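Local coordinates for protein MGS-M4 (Unidentified, PDB 4Q3M) that probably catalyses the NAD(P)H-dependent reduction of carbonyl compounds, as an aldo-keto reductase with a TIM-barrel fold whose natural substrate is unknown, at residues Asp26-Val31 with Gly55-Asp60; Ile68-Lys73 with Leu95-Ile100; Pro213-Arg218 with Phe244-Asp249. All coordinates share one frame; numbering follows the deposited sequence.

Interaction 1. Residues Asp26-Val31 with Gly55-Asp60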
ATOM      1  N   ASP A  26      -2.165 -19.190  26.313  1.00 79.20           N
ATOM      2  CA  ASP A  26      -2.653 -19.546  24.988  1.00 77.92           C
ATOM      3  C   ASP A  26      -1.504 -19.482  23.990  1.00 71.49           C
ATOM      4  O   ASP A  26      -1.468 -20.238  23.020  1.00 67.90           O
ATOM      5  CB  ASP A  26      -3.796 -18.628  24.557  1.00 84.59           C
ATOM      6  CG  ASP A  26      -5.074 -18.883  25.333  1.00 93.24           C
ATOM      7  OD1 ASP A  26      -5.894 -19.710  24.877  1.00 94.78           O
ATOM      8  OD2 ASP A  26      -5.261 -18.258  26.398  1.00 98.79           O
ATOM      9  N   ALA A  27      -0.566 -18.576  24.241  1.00 71.44           N
ATOM     10  CA  ALA A  27       0.644 -18.481  23.435  1.00 65.61           C
ATOM     11  C   ALA A  27       1.607 -19.599  23.808  1.00 66.96           C
ATOM     12  O   ALA A  27       2.279 -20.167  22.949  1.00 64.32           O
ATOM     13  CB  ALA A  27       1.304 -17.127  23.615  1.00 64.96           C
ATOM     14  N   TYR A  28       1.664 -19.909  25.100  1.00 71.14           N
ATOM     15  CA  TYR A  28       2.517 -20.979  25.605  1.00 70.90           C
ATOM     16  C   TYR A  28       2.103 -22.333  25.038  1.00 68.68           C
ATOM     17  O   TYR A  28       2.937 -23.084  24.532  1.00 64.50           O
ATOM     18  CB  TYR A  28       2.478 -21.016  27.136  1.00 75.94           C
ATOM     19  CG  TYR A  28       3.129 -22.242  27.739  1.00 79.58           C
ATOM     20  CD1 TYR A  28       4.502 -22.298  27.934  1.00 79.96           C
ATOM     21  CD2 TYR A  28       2.369 -23.342  28.117  1.00 81.80           C
ATOM     22  CE1 TYR A  28       5.100 -23.416  28.484  1.00 82.52           C
ATOM     23  CE2 TYR A  28       2.958 -24.465  28.666  1.00 83.69           C
ATOM     24  CZ  TYR A  28       4.324 -24.497  28.848  1.00 83.36           C
ATOM     25  OH  TYR A  28       4.915 -25.612  29.395  1.00 86.15           O
ATOM     26  N   ASN A  29       0.812 -22.638  25.132  1.00 71.47           N
ATOM     27  CA  ASN A  29       0.285 -23.909  24.651  1.00 71.20           C
ATOM     28  C   ASN A  29       0.464 -24.082  23.148  1.00 68.92           C
ATOM     29  O   ASN A  29       0.814 -25.163  22.678  1.00 69.20           O
ATOM     30  CB  ASN A  29      -1.195 -24.045  25.012  1.00 74.11           C
ATOM     31  CG  ASN A  29      -1.418 -24.238  26.498  1.00 74.59           C
ATOM     32  OD1 ASN A  29      -0.565 -24.778  27.201  1.00 74.16           O
ATOM     33  ND2 ASN A  29      -2.572 -23.796  26.985  1.00 75.76           N
ATOM     34  N   ALA A  30       0.222 -23.009  22.401  1.00 65.89           N
ATOM     35  CA  ALA A  30       0.302 -23.045  20.945  1.00 59.07           C
ATOM     36  C   ALA A  30       1.704 -23.398  20.460  1.00 59.60           C
ATOM     37  O   ALA A  30       1.864 -24.197  19.537  1.00 62.00           O
ATOM     38  CB  ALA A  30      -0.137 -21.710  20.362  1.00 55.77           C
ATOM     39  N   VAL A  31       2.713 -22.799  21.087  1.00 58.95           N
ATOM     40  CA  VAL A  31       4.103 -23.029  20.707  1.00 60.63           C
ATOM     41  C   VAL A  31       4.489 -24.501  20.826  1.00 71.12           C
ATOM     42  O   VAL A  31       5.047 -25.080  19.895  1.00 72.56           O
ATOM     43  CB  VAL A  31       5.069 -22.181  21.561  1.00 57.00           C
ATOM     44  CG1 VAL A  31       6.506 -22.637  21.359  1.00 56.72           C
ATOM     45  CG2 VAL A  31       4.925 -20.707  21.218  1.00 53.81           C
ATOM     46  N   GLY A  55       9.231 -18.199  25.036  1.00 65.10           N
ATOM     47  CA  GLY A  55      10.560 -18.614  25.445  1.00 63.35           C
ATOM     48  C   GLY A  55      10.579 -19.785  26.410  1.00 63.04           C
ATOM     49  O   GLY A  55      11.473 -20.628  26.352  1.00 56.99           O
ATOM     50  N   ARG A  56       9.594 -19.838  27.301  1.00 64.81           N
ATOM     51  CA  ARG A  56       9.522 -20.910  28.289  1.00 69.18           C
ATOM     52  C   ARG A  56       8.966 -22.194  27.683  1.00 67.88           C
ATOM     53  O   ARG A  56       9.290 -23.292  28.134  1.00 69.84           O
ATOM     54  CB  ARG A  56       8.672 -20.480  29.486  1.00 76.29           C
ATOM     55  CG  ARG A  56       9.330 -19.422  30.352  1.00 84.60           C
ATOM     56  CD  ARG A  56       8.472 -19.069  31.554  1.00 94.50           C
ATOM     57  NE  ARG A  56       9.076 -18.009  32.356  1.00101.11           N
ATOM     58  CZ  ARG A  56       8.993 -16.717  32.063  1.00100.73           C
ATOM     59  NH1 ARG A  56       8.329 -16.328  30.986  1.00 94.69           N
ATOM     60  NH2 ARG A  56       9.571 -15.814  32.843  1.00104.78           N
ATOM     61  N   ALA A  57       8.130 -22.050  26.660  1.00 67.83           N
ATOM     62  CA  ALA A  57       7.590 -23.204  25.953  1.00 73.80           C
ATOM     63  C   ALA A  57       8.694 -23.909  25.173  1.00 77.92           C
ATOM     64  O   ALA A  57       8.649 -25.122  24.967  1.00 82.93           O
ATOM     65  CB  ALA A  57       6.465 -22.782  25.024  1.00 72.56           C
ATOM     66  N   ILE A  58       9.686 -23.134  24.746  1.00 72.86           N
ATOM     67  CA  ILE A  58      10.826 -23.669  24.013  1.00 68.46           C
ATOM     68  C   ILE A  58      11.749 -24.457  24.941  1.00 70.02           C
ATOM     69  O   ILE A  58      12.273 -25.506  24.563  1.00 71.07           O
ATOM     70  CB  ILE A  58      11.615 -22.540  23.317  1.00 65.75           C
ATOM     71  CG1 ILE A  58      10.738 -21.859  22.265  1.00 66.71           C
ATOM     72  CG2 ILE A  58      12.881 -23.080  22.672  1.00 65.23           C
ATOM     73  CD1 ILE A  58      11.402 -20.690  21.575  1.00 64.14           C
ATOM     74  N   LYS A  59      11.935 -23.956  26.158  1.00 69.04           N
ATOM     75  CA  LYS A  59      12.767 -24.637  27.147  1.00 73.73           C
ATOM     76  C   LYS A  59      12.193 -25.994  27.544  1.00 75.05           C
ATOM     77  O   LYS A  59      12.895 -27.005  27.529  1.00 79.52           O
ATOM     78  CB  LYS A  59      12.937 -23.774  28.401  1.00 77.71           C
ATOM     79  CG  LYS A  59      13.938 -22.640  28.264  1.00 77.99           C
ATOM     80  CD  LYS A  59      14.372 -22.140  29.637  1.00 82.28           C
ATOM     81  CE  LYS A  59      15.236 -20.894  29.531  1.00 82.92           C
ATOM     82  NZ  LYS A  59      16.418 -21.109  28.652  1.00 82.53           N
ATOM     83  N   ASP A  60      10.911 -26.010  27.895  1.00 74.97           N
ATOM     84  CA  ASP A  60      10.275 -27.202  28.446  1.00 81.82           C
ATOM     85  C   ASP A  60       9.946 -28.257  27.389  1.00 81.56           C
ATOM     86  O   ASP A  60       9.421 -29.322  27.713  1.00 82.21           O
ATOM     87  CB  ASP A  60       8.996 -26.812  29.192  1.00 84.23           C
ATOM     88  CG  ASP A  60       9.268 -25.950  30.409  1.00 87.09           C
ATOM     89  OD1 ASP A  60      10.404 -25.988  30.927  1.00 89.96           O
ATOM     90  OD2 ASP A  60       8.343 -25.233  30.847  1.00 85.70           O
TER
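The flat group of this contact, the phenol of Y28, meets helix 51-59 along its rim: the carbonyl carbon of R56 and carboxylate oxygen OD2 of D60 lie at the ring edge, near its plane, while the methyl of A57 approaches obliquely. Y28 CG stands anti to the backbone N (chi1 170°), which swings the ring across to the neighbouring helix, and Y28 CD1 comes to 3.5 Å from A57 CB. The D60 carboxylate is turned 73° from the ring plane, with OD2 3.7 Å from Y28 OH. K32 NZ makes weak hydrogen bonds to Y28 OH and to the backbone O of D60. Helices 26-37 and 51-59 are the first two of the (beta/alpha)8 barrel's outer layer, and the short segments cross at -36° with axes 8.6 Å apart. Alanine suits this crossing, since its small methyl lets the CA atoms of Y28 and A57 approach to 5.6 Å. Deeper in, V31 presents CG1, anti to its backbone N, against the other side of that methyl, 3.7 Å from A57 CB; the branched valine also reaches I58, whose CG1 lies 4.4 Å from V31 CG1.

Interaction 2. Residues Ile68-Lys73 with Leu95-Ile100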
ATOM      1  N   ILE A  68      15.747 -25.021  16.691  1.00 57.60           N
ATOM      2  CA  ILE A  68      14.534 -24.211  16.663  1.00 54.74           C
ATOM      3  C   ILE A  68      14.833 -22.781  16.221  1.00 51.81           C
ATOM      4  O   ILE A  68      15.644 -22.086  16.834  1.00 47.96           O
ATOM      5  CB  ILE A  68      13.840 -24.178  18.038  1.00 53.55           C
ATOM      6  CG1 ILE A  68      13.517 -25.596  18.510  1.00 52.67           C
ATOM      7  CG2 ILE A  68      12.577 -23.332  17.977  1.00 49.82           C
ATOM      8  CD1 ILE A  68      12.828 -25.648  19.855  1.00 54.35           C
ATOM      9  N   PHE A  69      14.171 -22.352  15.152  1.00 50.74           N
ATOM     10  CA  PHE A  69      14.348 -21.008  14.615  1.00 45.27           C
ATOM     11  C   PHE A  69      13.433 -20.022  15.335  1.00 45.51           C
ATOM     12  O   PHE A  69      12.211 -20.123  15.246  1.00 36.22           O
ATOM     13  CB  PHE A  69      14.063 -20.999  13.110  1.00 45.90           C
ATOM     14  CG  PHE A  69      14.602 -19.794  12.390  1.00 43.83           C
ATOM     15  CD1 PHE A  69      13.909 -18.595  12.397  1.00 40.36           C
ATOM     16  CD2 PHE A  69      15.796 -19.867  11.692  1.00 47.01           C
ATOM     17  CE1 PHE A  69      14.402 -17.491  11.729  1.00 38.33           C
ATOM     18  CE2 PHE A  69      16.294 -18.764  11.022  1.00 45.19           C
ATOM     19  CZ  PHE A  69      15.595 -17.575  11.041  1.00 39.16           C
ATOM     20  N   VAL A  70      14.027 -19.070  16.048  1.00 45.45           N
ATOM     21  CA  VAL A  70      13.249 -18.088  16.795  1.00 41.56           C
ATOM     22  C   VAL A  70      13.396 -16.687  16.213  1.00 40.03           C
ATOM     23  O   VAL A  70      14.499 -16.144  16.142  1.00 39.44           O
ATOM     24  CB  VAL A  70      13.654 -18.054  18.279  1.00 43.21           C
ATOM     25  CG1 VAL A  70      12.781 -17.068  19.043  1.00 37.79           C
ATOM     26  CG2 VAL A  70      13.555 -19.443  18.886  1.00 47.52           C
ATOM     27  N   THR A  71      12.274 -16.107  15.801  1.00 41.69           N
ATOM     28  CA  THR A  71      12.259 -14.751  15.271  1.00 42.28           C
ATOM     29  C   THR A  71      11.455 -13.820  16.166  1.00 43.11           C
ATOM     30  O   THR A  71      10.306 -14.108  16.502  1.00 43.86           O
ATOM     31  CB  THR A  71      11.665 -14.698  13.850  1.00 46.87           C
ATOM     32  OG1 THR A  71      12.453 -15.505  12.967  1.00 50.41           O
ATOM     33  CG2 THR A  71      11.641 -13.266  13.330  1.00 48.32           C
ATOM     34  N   THR A  72      12.063 -12.708  16.560  1.00 38.37           N
ATOM     35  CA  THR A  72      11.326 -11.646  17.229  1.00 43.06           C
ATOM     36  C   THR A  72      11.595 -10.326  16.517  1.00 42.04           C
ATOM     37  O   THR A  72      12.502 -10.230  15.688  1.00 39.57           O
ATOM     38  CB  THR A  72      11.690 -11.530  18.718  1.00 46.48           C
ATOM     39  OG1 THR A  72      10.779 -10.632  19.365  1.00 41.87           O
ATOM     40  CG2 THR A  72      13.106 -11.024  18.888  1.00 47.35           C
ATOM     41  N   LYS A  73      10.794  -9.316  16.831  1.00 42.32           N
ATOM     42  CA  LYS A  73      10.866  -8.053  16.111  1.00 41.83           C
ATOM     43  C   LYS A  73      11.030  -6.875  17.055  1.00 40.16           C
ATOM     44  O   LYS A  73      10.672  -6.946  18.230  1.00 39.70           O
ATOM     45  CB  LYS A  73       9.614  -7.856  15.256  1.00 39.89           C
ATOM     46  CG  LYS A  73       9.196  -9.095  14.490  1.00 42.40           C
ATOM     47  CD  LYS A  73       7.967  -8.840  13.641  1.00 41.47           C
ATOM     48  CE  LYS A  73       7.453 -10.133  13.032  1.00 40.67           C
ATOM     49  NZ  LYS A  73       6.886 -11.051  14.061  1.00 42.57           N
ATOM     50  N   LEU A  95      12.765 -13.956  26.311  1.00 56.54           N
ATOM     51  CA  LEU A  95      12.736 -15.228  25.599  1.00 58.66           C
ATOM     52  C   LEU A  95      13.571 -16.302  26.292  1.00 63.22           C
ATOM     53  O   LEU A  95      13.494 -17.476  25.935  1.00 61.33           O
ATOM     54  CB  LEU A  95      13.223 -15.042  24.160  1.00 56.11           C
ATOM     55  CG  LEU A  95      12.235 -14.399  23.188  1.00 50.60           C
ATOM     56  CD1 LEU A  95      12.950 -13.904  21.942  1.00 49.64           C
ATOM     57  CD2 LEU A  95      11.146 -15.393  22.820  1.00 47.65           C
ATOM     58  N   GLY A  96      14.374 -15.899  27.271  1.00 67.06           N
ATOM     59  CA  GLY A  96      15.216 -16.840  27.991  1.00 59.86           C
ATOM     60  C   GLY A  96      16.284 -17.453  27.106  1.00 58.94           C
ATOM     61  O   GLY A  96      16.847 -18.504  27.419  1.00 65.73           O
ATOM     62  N   LEU A  97      16.539 -16.795  25.982  1.00 64.62           N
ATOM     63  CA  LEU A  97      17.632 -17.146  25.089  1.00 67.13           C
ATOM     64  C   LEU A  97      18.727 -16.125  25.315  1.00 72.87           C
ATOM     65  O   LEU A  97      18.483 -15.117  25.964  1.00 73.97           O
ATOM     66  CB  LEU A  97      17.179 -17.106  23.631  1.00 64.20           C
ATOM     67  CG  LEU A  97      15.825 -17.731  23.300  1.00 60.60           C
ATOM     68  CD1 LEU A  97      15.387 -17.307  21.910  1.00 56.43           C
ATOM     69  CD2 LEU A  97      15.873 -19.242  23.411  1.00 60.20           C
ATOM     70  N   ASP A  98      19.919 -16.372  24.782  1.00 76.29           N
ATOM     71  CA  ASP A  98      20.917 -15.311  24.649  1.00 78.94           C
ATOM     72  C   ASP A  98      21.582 -15.332  23.269  1.00 70.25           C
ATOM     73  O   ASP A  98      22.712 -14.872  23.103  1.00 68.98           O
ATOM     74  CB  ASP A  98      21.957 -15.367  25.775  1.00 91.72           C
ATOM     75  CG  ASP A  98      21.608 -14.438  26.945  1.00100.84           C
ATOM     76  OD1 ASP A  98      20.469 -13.933  27.018  1.00102.22           O
ATOM     77  OD2 ASP A  98      22.483 -14.205  27.803  1.00103.84           O
ATOM     78  N   TYR A  99      20.865 -15.885  22.293  1.00 64.69           N
ATOM     79  CA  TYR A  99      21.087 -15.577  20.882  1.00 56.98           C
ATOM     80  C   TYR A  99      19.753 -15.746  20.160  1.00 53.69           C
ATOM     81  O   TYR A  99      18.957 -16.617  20.512  1.00 54.46           O
ATOM     82  CB  TYR A  99      22.176 -16.458  20.249  1.00 57.23           C
ATOM     83  CG  TYR A  99      21.716 -17.805  19.724  1.00 54.03           C
ATOM     84  CD1 TYR A  99      21.253 -17.949  18.418  1.00 49.15           C
ATOM     85  CD2 TYR A  99      21.779 -18.941  20.521  1.00 54.61           C
ATOM     86  CE1 TYR A  99      20.841 -19.178  17.935  1.00 50.73           C
ATOM     87  CE2 TYR A  99      21.373 -20.175  20.045  1.00 53.10           C
ATOM     88  CZ  TYR A  99      20.904 -20.288  18.752  1.00 52.52           C
ATOM     89  OH  TYR A  99      20.499 -21.516  18.277  1.00 51.25           O
ATOM     90  N   ILE A 100      19.504 -14.903  19.163  1.00 48.81           N
ATOM     91  CA  ILE A 100      18.251 -14.946  18.417  1.00 43.33           C
ATOM     92  C   ILE A 100      18.525 -15.258  16.949  1.00 42.51           C
ATOM     93  O   ILE A 100      19.462 -14.725  16.362  1.00 44.82           O
ATOM     94  CB  ILE A 100      17.478 -13.615  18.551  1.00 42.64           C
ATOM     95  CG1 ILE A 100      16.944 -13.464  19.974  1.00 48.75           C
ATOM     96  CG2 ILE A 100      16.325 -13.546  17.566  1.00 43.14           C
ATOM     97  CD1 ILE A 100      16.261 -12.145  20.243  1.00 50.64           C
TER
HETATM   98  O   HOH W   1      18.731 -21.954  16.315  1.00 50.05           O
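K73 NZ is gripped twice, by a salt bridge to D43 OD2 and by a hydrogen bond to T44 O; this lysine probably corresponds to the one in the family's catalytic tetrad. Near the start of the strand a water links the two segments, donating to the backbone O of I68 at 3.1 Å and pairing with Y99 OH at 2.7 Å. Y99 suits this place because its long, rigid ring carries a hydroxyl to the start of the strand, while R65 makes a cation-pi contact with it. Beyond the water the interface is apolar. V70 and L97 meet tip to tip, V70 CG1 lying 3.9 Å from L97 CD1. Residues 69-74 form the third strand of the TIM barrel, and 95-100 is the turn by which helix 81-94 leads back to the neighbouring parallel strand 102-105, a beta-alpha-beta crossover. V70 and T72 therefore point out of the barrel wall to the returning chain. T72 OG1 stands anti to its backbone N (chi1 -170°) and hydrogen-bonds E51, which leaves CG2 in the crowded position, 3.6 Å from I100 CD1. Threonine thus serves a polar and an apolar neighbour at once. I100 CG2 sits 3.5 Å from V70 O, and L95 CD1 lies 4.2 Å from T72 CB. G96, with phi 66°, ends the helix in a Schellman motif; glycine readily adopts that positive phi.

Interaction 3. Residues Pro213-Arg218 with Phe244-Asp249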
ATOM      1  N   PRO A 213      -6.986 -23.591   3.833  1.00 47.14           N
ATOM      2  CA  PRO A 213      -5.752 -23.008   4.378  1.00 48.43           C
ATOM      3  C   PRO A 213      -4.483 -23.754   3.960  1.00 49.59           C
ATOM      4  O   PRO A 213      -3.508 -23.110   3.571  1.00 44.08           O
ATOM      5  CB  PRO A 213      -5.956 -23.109   5.892  1.00 40.63           C
ATOM      6  CG  PRO A 213      -7.424 -23.105   6.068  1.00 47.53           C
ATOM      7  CD  PRO A 213      -7.959 -23.877   4.903  1.00 48.91           C
ATOM      8  N   GLN A 214      -4.505 -25.083   4.043  1.00 51.14           N
ATOM      9  CA  GLN A 214      -3.370 -25.915   3.642  1.00 50.78           C
ATOM     10  C   GLN A 214      -2.915 -25.585   2.226  1.00 51.49           C
ATOM     11  O   GLN A 214      -1.730 -25.660   1.901  1.00 49.46           O
ATOM     12  CB  GLN A 214      -3.730 -27.398   3.733  1.00 53.22           C
ATOM     13  CG  GLN A 214      -3.840 -27.932   5.147  1.00 56.36           C
ATOM     14  CD  GLN A 214      -4.251 -29.390   5.184  1.00 62.58           C
ATOM     15  OE1 GLN A 214      -5.080 -29.833   4.388  1.00 65.61           O
ATOM     16  NE2 GLN A 214      -3.668 -30.147   6.107  1.00 62.34           N
ATOM     17  N   ILE A 215      -3.880 -25.221   1.391  1.00 53.10           N
ATOM     18  CA  ILE A 215      -3.619 -24.816   0.020  1.00 49.82           C
ATOM     19  C   ILE A 215      -2.858 -23.500  -0.060  1.00 47.48           C
ATOM     20  O   ILE A 215      -1.796 -23.425  -0.682  1.00 49.84           O
ATOM     21  CB  ILE A 215      -4.930 -24.677  -0.764  1.00 50.71           C
ATOM     22  CG1 ILE A 215      -5.538 -26.058  -1.032  1.00 53.55           C
ATOM     23  CG2 ILE A 215      -4.709 -23.865  -2.033  1.00 49.29           C
ATOM     24  CD1 ILE A 215      -4.515 -27.133  -1.360  1.00 53.80           C
ATOM     25  N   ALA A 216      -3.414 -22.465   0.567  1.00 46.23           N
ATOM     26  CA  ALA A 216      -2.823 -21.132   0.549  1.00 44.13           C
ATOM     27  C   ALA A 216      -1.400 -21.162   1.086  1.00 45.29           C
ATOM     28  O   ALA A 216      -0.531 -20.424   0.623  1.00 51.26           O
ATOM     29  CB  ALA A 216      -3.676 -20.166   1.355  1.00 45.13           C
ATOM     30  N   ILE A 217      -1.173 -22.032   2.063  1.00 41.54           N
ATOM     31  CA  ILE A 217       0.149 -22.213   2.641  1.00 40.74           C
ATOM     32  C   ILE A 217       1.096 -22.855   1.631  1.00 41.56           C
ATOM     33  O   ILE A 217       2.206 -22.368   1.421  1.00 38.05           O
ATOM     34  CB  ILE A 217       0.085 -23.070   3.916  1.00 38.50           C
ATOM     35  CG1 ILE A 217      -0.740 -22.355   4.986  1.00 37.24           C
ATOM     36  CG2 ILE A 217       1.482 -23.365   4.436  1.00 34.74           C
ATOM     37  CD1 ILE A 217      -1.042 -23.202   6.194  1.00 44.23           C
ATOM     38  N   ARG A 218       0.646 -23.937   1.002  1.00 44.62           N
ATOM     39  CA  ARG A 218       1.453 -24.650   0.013  1.00 45.80           C
ATOM     40  C   ARG A 218       1.812 -23.764  -1.171  1.00 48.24           C
ATOM     41  O   ARG A 218       2.924 -23.829  -1.693  1.00 47.92           O
ATOM     42  CB  ARG A 218       0.720 -25.896  -0.487  1.00 48.82           C
ATOM     43  CG  ARG A 218       1.522 -26.715  -1.487  1.00 48.91           C
ATOM     44  CD  ARG A 218       2.837 -27.182  -0.882  1.00 50.64           C
ATOM     45  NE  ARG A 218       3.765 -27.673  -1.895  1.00 55.21           N
ATOM     46  CZ  ARG A 218       4.984 -28.134  -1.632  1.00 56.80           C
ATOM     47  NH1 ARG A 218       5.423 -28.172  -0.381  1.00 57.07           N
ATOM     48  NH2 ARG A 218       5.762 -28.558  -2.617  1.00 57.65           N
ATOM     49  N   PHE A 244       3.559 -30.862   3.425  1.00 65.69           N
ATOM     50  CA  PHE A 244       4.746 -31.390   2.760  1.00 65.50           C
ATOM     51  C   PHE A 244       4.531 -32.808   2.241  1.00 68.24           C
ATOM     52  O   PHE A 244       5.488 -33.562   2.063  1.00 69.15           O
ATOM     53  CB  PHE A 244       5.943 -31.361   3.711  1.00 68.51           C
ATOM     54  CG  PHE A 244       6.200 -30.013   4.319  1.00 68.48           C
ATOM     55  CD1 PHE A 244       6.831 -29.020   3.590  1.00 66.00           C
ATOM     56  CD2 PHE A 244       5.811 -29.741   5.619  1.00 69.19           C
ATOM     57  CE1 PHE A 244       7.068 -27.779   4.146  1.00 62.71           C
ATOM     58  CE2 PHE A 244       6.047 -28.503   6.183  1.00 66.14           C
ATOM     59  CZ  PHE A 244       6.676 -27.519   5.444  1.00 64.36           C
ATOM     60  N   ASP A 245       3.276 -33.168   1.999  1.00 69.28           N
ATOM     61  CA  ASP A 245       2.954 -34.494   1.484  1.00 69.27           C
ATOM     62  C   ASP A 245       2.256 -34.406   0.131  1.00 71.59           C
ATOM     63  O   ASP A 245       1.731 -35.399  -0.372  1.00 76.35           O
ATOM     64  CB  ASP A 245       2.083 -35.260   2.481  1.00 67.84           C
ATOM     65  CG  ASP A 245       0.778 -34.553   2.780  1.00 65.59           C
ATOM     66  OD1 ASP A 245       0.713 -33.319   2.603  1.00 61.32           O
ATOM     67  OD2 ASP A 245      -0.186 -35.233   3.196  1.00 66.45           O
ATOM     68  N   PHE A 246       2.252 -33.212  -0.453  1.00 70.27           N
ATOM     69  CA  PHE A 246       1.659 -33.009  -1.769  1.00 69.87           C
ATOM     70  C   PHE A 246       2.274 -31.802  -2.469  1.00 68.46           C
ATOM     71  O   PHE A 246       3.068 -31.067  -1.880  1.00 63.10           O
ATOM     72  CB  PHE A 246       0.142 -32.844  -1.658  1.00 65.29           C
ATOM     73  CG  PHE A 246      -0.294 -31.458  -1.274  1.00 65.20           C
ATOM     74  CD1 PHE A 246      -0.954 -30.649  -2.185  1.00 64.17           C
ATOM     75  CD2 PHE A 246      -0.046 -30.964  -0.004  1.00 65.89           C
ATOM     76  CE1 PHE A 246      -1.360 -29.374  -1.837  1.00 61.54           C
ATOM     77  CE2 PHE A 246      -0.450 -29.691   0.351  1.00 63.36           C
ATOM     78  CZ  PHE A 246      -1.108 -28.896  -0.567  1.00 61.41           C
ATOM     79  N   THR A 247       1.898 -31.603  -3.728  1.00 68.87           N
ATOM     80  CA  THR A 247       2.453 -30.525  -4.536  1.00 64.56           C
ATOM     81  C   THR A 247       1.372 -29.840  -5.366  1.00 62.21           C
ATOM     82  O   THR A 247       0.268 -30.362  -5.515  1.00 63.23           O
ATOM     83  CB  THR A 247       3.557 -31.045  -5.477  1.00 65.11           C
ATOM     84  OG1 THR A 247       4.044 -29.968  -6.289  1.00 66.59           O
ATOM     85  CG2 THR A 247       3.015 -32.144  -6.376  1.00 68.51           C
ATOM     86  N   LEU A 248       1.696 -28.668  -5.901  1.00 58.58           N
ATOM     87  CA  LEU A 248       0.775 -27.933  -6.760  1.00 57.02           C
ATOM     88  C   LEU A 248       1.345 -27.807  -8.168  1.00 57.04           C
ATOM     89  O   LEU A 248       2.452 -27.299  -8.352  1.00 53.82           O
ATOM     90  CB  LEU A 248       0.483 -26.548  -6.179  1.00 52.94           C
ATOM     91  CG  LEU A 248      -0.219 -26.517  -4.820  1.00 50.15           C
ATOM     92  CD1 LEU A 248      -0.356 -25.090  -4.318  1.00 47.16           C
ATOM     93  CD2 LEU A 248      -1.581 -27.191  -4.906  1.00 50.82           C
ATOM     94  N   ASP A 249       0.591 -28.269  -9.161  1.00 57.61           N
ATOM     95  CA  ASP A 249       1.063 -28.243 -10.541  1.00 61.76           C
ATOM     96  C   ASP A 249       0.912 -26.859 -11.165  1.00 61.68           C
ATOM     97  O   ASP A 249       0.420 -25.928 -10.525  1.00 52.94           O
ATOM     98  CB  ASP A 249       0.332 -29.294 -11.387  1.00 59.67           C
ATOM     99  CG  ASP A 249      -1.181 -29.162 -11.323  1.00 64.20           C
ATOM    100  OD1 ASP A 249      -1.699 -28.025 -11.322  1.00 61.78           O
ATOM    101  OD2 ASP A 249      -1.859 -30.210 -11.280  1.00 64.10           O
TER
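On the outer face of the TIM barrel, helix 212-222 is crossed by the loop that joins helix 234-241 to helix 250-257, and R218 has the largest share of the contact. Its CG is anti to the backbone N, but the chain then bends at chi2 (59°), so the methylene part leans on F246 while the guanidinium turns along the loop backbone. F246 holds its CG in the crowded position between the backbone N and the carbonyl carbon (chi1 81°), and this sends the ring in to the helix. There the CZ end of the ring butts against the CB and CG methylenes of R218, F246 CZ lying 3.5 Å from R218 CB; R218 CD stands over one ring face, and the Q214 carbonyl oxygen is at the ring edge. The guanidinium is inclined 46° to this ring. Above one guanidinium face sits the backbone O of F246, 3.4 Å from the plane and displaced to its rim, a position that gives no hydrogen bond with NE. The charge is instead met by E222, in a salt bridge to R218 NE, and E222 OE2 also accepts from T247 OG1 and L248 N, tying the arginine and the loop to one carboxylate. Arginine suits this site because its apolar stem can pack on a ring while its charged end finds an acid. I215 meets F246 at about a right angle, I215 CD1 lying 3.9 Å from F246 CE1. L248 slides past R218 in the opposite direction, its CG 3.8 Å from R218 CG, and both I215 and L248 also rest on I204. Beyond them D249 occupies the N-cap of helix 250-257, where its OD1 accepts a hydrogen bond from D252 N.

In the fold
Followed from the N terminus, the three contacts close separate loops in series; none nests in or crosses another. Interaction 1 closes the loop from helix 26-37 through strand 41-43 to helix 51-59, joining two neighbours in the barrel's helical layer. Interaction 2 opens on the next strand, 69-74, and closes after helix 81-94. These two adjoin, with centres 13 Å apart: I58 packs on V70 and I68, and K59 NZ probably hydrogen-bonds G96 O. Interaction 3 closes the last of the three loops, spanning strand 226-227 and helix 234-241. Its centre lies 27 and 28 Å from the other two, and it touches neither; it joins helix 212-222 to the loop before helix 250-257.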